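Nrps/pks (PDB 4OPE) probably catalyses decarboxylative condensation that extends the polyketide chain, as a ketosynthase domain of the oxazolomycin synthase of Streptomyces albus. Local coordinates at residues R17-A21 and R35-E39. Numbering follows the deposited sequence.
Sequences RYPKA and RDCVE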
ATOM      1  N   ARG A  17     -19.695   4.373   5.434  1.00 32.54           N
ATOM      2  CA  ARG A  17     -20.947   3.932   4.843  1.00 35.14           C
ATOM      3  C   ARG A  17     -20.835   2.467   4.581  1.00 34.51           C
ATOM      4  O   ARG A  17     -19.828   2.015   4.072  1.00 33.52           O
ATOM      5  CB  ARG A  17     -21.190   4.603   3.517  1.00 37.77           C
ATOM      6  CG  ARG A  17     -21.234   6.099   3.621  1.00 40.58           C
ATOM      7  CD  ARG A  17     -21.113   6.755   2.264  1.00 42.94           C
ATOM      8  NE  ARG A  17     -22.260   6.411   1.431  1.00 45.71           N
ATOM      9  CZ  ARG A  17     -22.358   6.717   0.144  1.00 47.48           C
ATOM     10  NH1 ARG A  17     -21.382   7.374  -0.464  1.00 48.38           N
ATOM     11  NH2 ARG A  17     -23.429   6.346  -0.539  1.00 50.57           N
ATOM     12  N   TYR A  18     -21.893   1.745   4.890  1.00 34.85           N
ATOM     13  CA  TYR A  18     -21.963   0.315   4.666  1.00 34.22           C
ATOM     14  C   TYR A  18     -23.347  -0.011   4.085  1.00 36.50           C
ATOM     15  O   TYR A  18     -24.187   0.891   3.941  1.00 37.52           O
ATOM     16  CB  TYR A  18     -21.681  -0.393   5.986  1.00 33.01           C
ATOM     17  CG  TYR A  18     -20.328  -0.004   6.517  1.00 32.30           C
ATOM     18  CD1 TYR A  18     -19.169  -0.454   5.909  1.00 32.19           C
ATOM     19  CD2 TYR A  18     -20.195   0.851   7.584  1.00 32.74           C
ATOM     20  CE1 TYR A  18     -17.919  -0.091   6.370  1.00 31.50           C
ATOM     21  CE2 TYR A  18     -18.939   1.227   8.060  1.00 32.24           C
ATOM     22  CZ  TYR A  18     -17.799   0.756   7.437  1.00 31.31           C
ATOM     23  OH  TYR A  18     -16.556   1.114   7.896  1.00 29.59           O
ATOM     24  N   PRO A  19     -23.581  -1.280   3.703  1.00 35.93           N
ATOM     25  CA  PRO A  19     -24.840  -1.635   3.110  1.00 36.08           C
ATOM     26  C   PRO A  19     -26.021  -1.247   3.986  1.00 38.13           C
ATOM     27  O   PRO A  19     -26.063  -1.632   5.163  1.00 37.60           O
ATOM     28  CB  PRO A  19     -24.729  -3.131   2.980  1.00 36.40           C
ATOM     29  CG  PRO A  19     -23.300  -3.325   2.682  1.00 35.59           C
ATOM     30  CD  PRO A  19     -22.628  -2.386   3.618  1.00 35.57           C
ATOM     31  N   LYS A  20     -26.953  -0.470   3.397  1.00 38.53           N
ATOM     32  CA  LYS A  20     -28.137   0.003   4.067  1.00 39.37           C
ATOM     33  C   LYS A  20     -27.821   0.949   5.220  1.00 38.08           C
ATOM     34  O   LYS A  20     -28.634   1.156   6.117  1.00 41.33           O
ATOM     35  CB  LYS A  20     -28.962  -1.204   4.549  1.00 41.98           C
ATOM     36  CG  LYS A  20     -29.401  -2.086   3.400  1.00 44.82           C
ATOM     37  CD  LYS A  20     -30.543  -2.969   3.837  1.00 50.73           C
ATOM     38  CE  LYS A  20     -31.054  -3.811   2.686  1.00 56.00           C
ATOM     39  NZ  LYS A  20     -31.580  -2.974   1.566  1.00 59.82           N
ATOM     40  N   ALA A  21     -26.630   1.516   5.219  1.00 36.79           N
ATOM     41  CA  ALA A  21     -26.207   2.371   6.310  1.00 35.58           C
ATOM     42  C   ALA A  21     -25.404   3.527   5.724  1.00 36.84           C
ATOM     43  O   ALA A  21     -24.208   3.400   5.424  1.00 37.37           O
ATOM     44  CB  ALA A  21     -25.401   1.585   7.327  1.00 33.42           C
ATOM     45  N   ARG A  35     -29.999  -6.851  11.559  1.00 39.56           N
ATOM     46  CA  ARG A  35     -30.546  -6.712  10.235  1.00 39.64           C
ATOM     47  C   ARG A  35     -29.701  -7.350   9.169  1.00 41.68           C
ATOM     48  O   ARG A  35     -28.497  -7.192   9.124  1.00 38.85           O
ATOM     49  CB  ARG A  35     -30.719  -5.254   9.900  1.00 39.67           C
ATOM     50  CG  ARG A  35     -31.266  -4.977   8.506  1.00 38.39           C
ATOM     51  CD  ARG A  35     -31.460  -3.471   8.393  1.00 38.46           C
ATOM     52  NE  ARG A  35     -32.242  -3.098   7.237  1.00 40.74           N
ATOM     53  CZ  ARG A  35     -32.424  -1.859   6.799  1.00 40.53           C
ATOM     54  NH1 ARG A  35     -31.861  -0.837   7.430  1.00 40.96           N
ATOM     55  NH2 ARG A  35     -33.162  -1.640   5.708  1.00 39.72           N
ATOM     56  N   ASP A  36     -30.370  -8.051   8.267  1.00 45.77           N
ATOM     57  CA  ASP A  36     -29.698  -8.681   7.163  1.00 44.02           C
ATOM     58  C   ASP A  36     -29.763  -7.698   6.046  1.00 42.92           C
ATOM     59  O   ASP A  36     -30.841  -7.441   5.533  1.00 42.70           O
ATOM     60  CB  ASP A  36     -30.407  -9.954   6.780  1.00 46.10           C
ATOM     61  CG  ASP A  36     -29.743 -10.657   5.625  1.00 50.76           C
ATOM     62  OD1 ASP A  36     -28.849 -10.053   4.960  1.00 52.79           O
ATOM     63  OD2 ASP A  36     -30.124 -11.831   5.403  1.00 53.46           O
ATOM     64  N   CYS A  37     -28.604  -7.148   5.675  1.00 41.97           N
ATOM     65  CA  CYS A  37     -28.522  -6.043   4.717  1.00 40.55           C
ATOM     66  C   CYS A  37     -28.161  -6.473   3.295  1.00 41.15           C
ATOM     67  O   CYS A  37     -27.906  -5.632   2.427  1.00 42.49           O
ATOM     68  CB  CYS A  37     -27.501  -5.023   5.220  1.00 40.45           C
ATOM     69  SG  CYS A  37     -27.850  -4.449   6.900  1.00 42.52           S
ATOM     70  N   VAL A  38     -28.134  -7.774   3.039  1.00 40.34           N
ATOM     71  CA  VAL A  38     -27.758  -8.262   1.727  1.00 40.45           C
ATOM     72  C   VAL A  38     -28.930  -8.243   0.752  1.00 41.07           C
ATOM     73  O   VAL A  38     -30.052  -8.492   1.134  1.00 42.59           O
ATOM     74  CB  VAL A  38     -27.173  -9.672   1.825  1.00 39.48           C
ATOM     75  CG1 VAL A  38     -27.136 -10.293   0.456  1.00 39.73           C
ATOM     76  CG2 VAL A  38     -25.771  -9.608   2.436  1.00 39.48           C
ATOM     77  N   GLU A  39     -28.652  -7.954  -0.508  1.00 42.56           N
ATOM     78  CA  GLU A  39     -29.679  -7.832  -1.553  1.00 44.25           C
ATOM     79  C   GLU A  39     -29.134  -8.351  -2.896  1.00 43.19           C
ATOM     80  O   GLU A  39     -27.939  -8.533  -3.074  1.00 38.70           O
ATOM     81  CB  GLU A  39     -30.122  -6.372  -1.761  1.00 47.06           C
ATOM     82  CG  GLU A  39     -30.915  -5.723  -0.643  1.00 51.05           C
ATOM     83  CD  GLU A  39     -32.316  -6.295  -0.465  1.00 60.56           C
ATOM     84  OE1 GLU A  39     -32.990  -5.910   0.536  1.00 65.94           O
ATOM     85  OE2 GLU A  39     -32.735  -7.148  -1.297  1.00 68.14           O
TER
HETATM   86  O   HOH W   1     -31.551   1.603   5.614  1.00 46.22           O
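Pro19 and Cys37 form the buried side of this contact: their CA atoms lie 6.0 Å apart, and Pro19 CB meets Cys37 CB at 4.0 Å. The Pro19 carbonyl O also comes 3.7 Å from Cys37 CB, while Asn30 of helix 24-33 touches the cysteine side chain as well. Lys20 carries most of the remaining surface, its methylenes running outward across Cys37, with CG 3.9 Å from Cys37 CB. Farther along, Lys20 CD lies over one face of the Arg35 guanidinium, 3.3 Å above its plane and displaced toward the rim, where the two side chains cross nearly at right angles. The lysine chain bends at chi4 (-61°), and Lys20 NZ makes a salt bridge to Glu39 OE1 whose hydrogen bond is weak, at 3.4 Å. This outer side is looser: Glu39 is exposed, Lys20 and Arg35 partly so, and one water donates to Lys20 O and accepts from Arg35 NH1, atoms that Asn30 also hydrogen-bonds. With an alanine at position 20, the Glu39 carboxylate would probably lose this charge partner and the Arg35 guanidinium the methylene lying over it. Through these Pro19 and Lys20 contacts the type II turn Tyr18-Ala21, closed by Ala21 N to Tyr18 O at 2.8 Å, meets the loop leaving helix 24-33, joining both ends of the helical connection after strand 9-17 in the N-terminal half of a thiolase-fold ketosynthase.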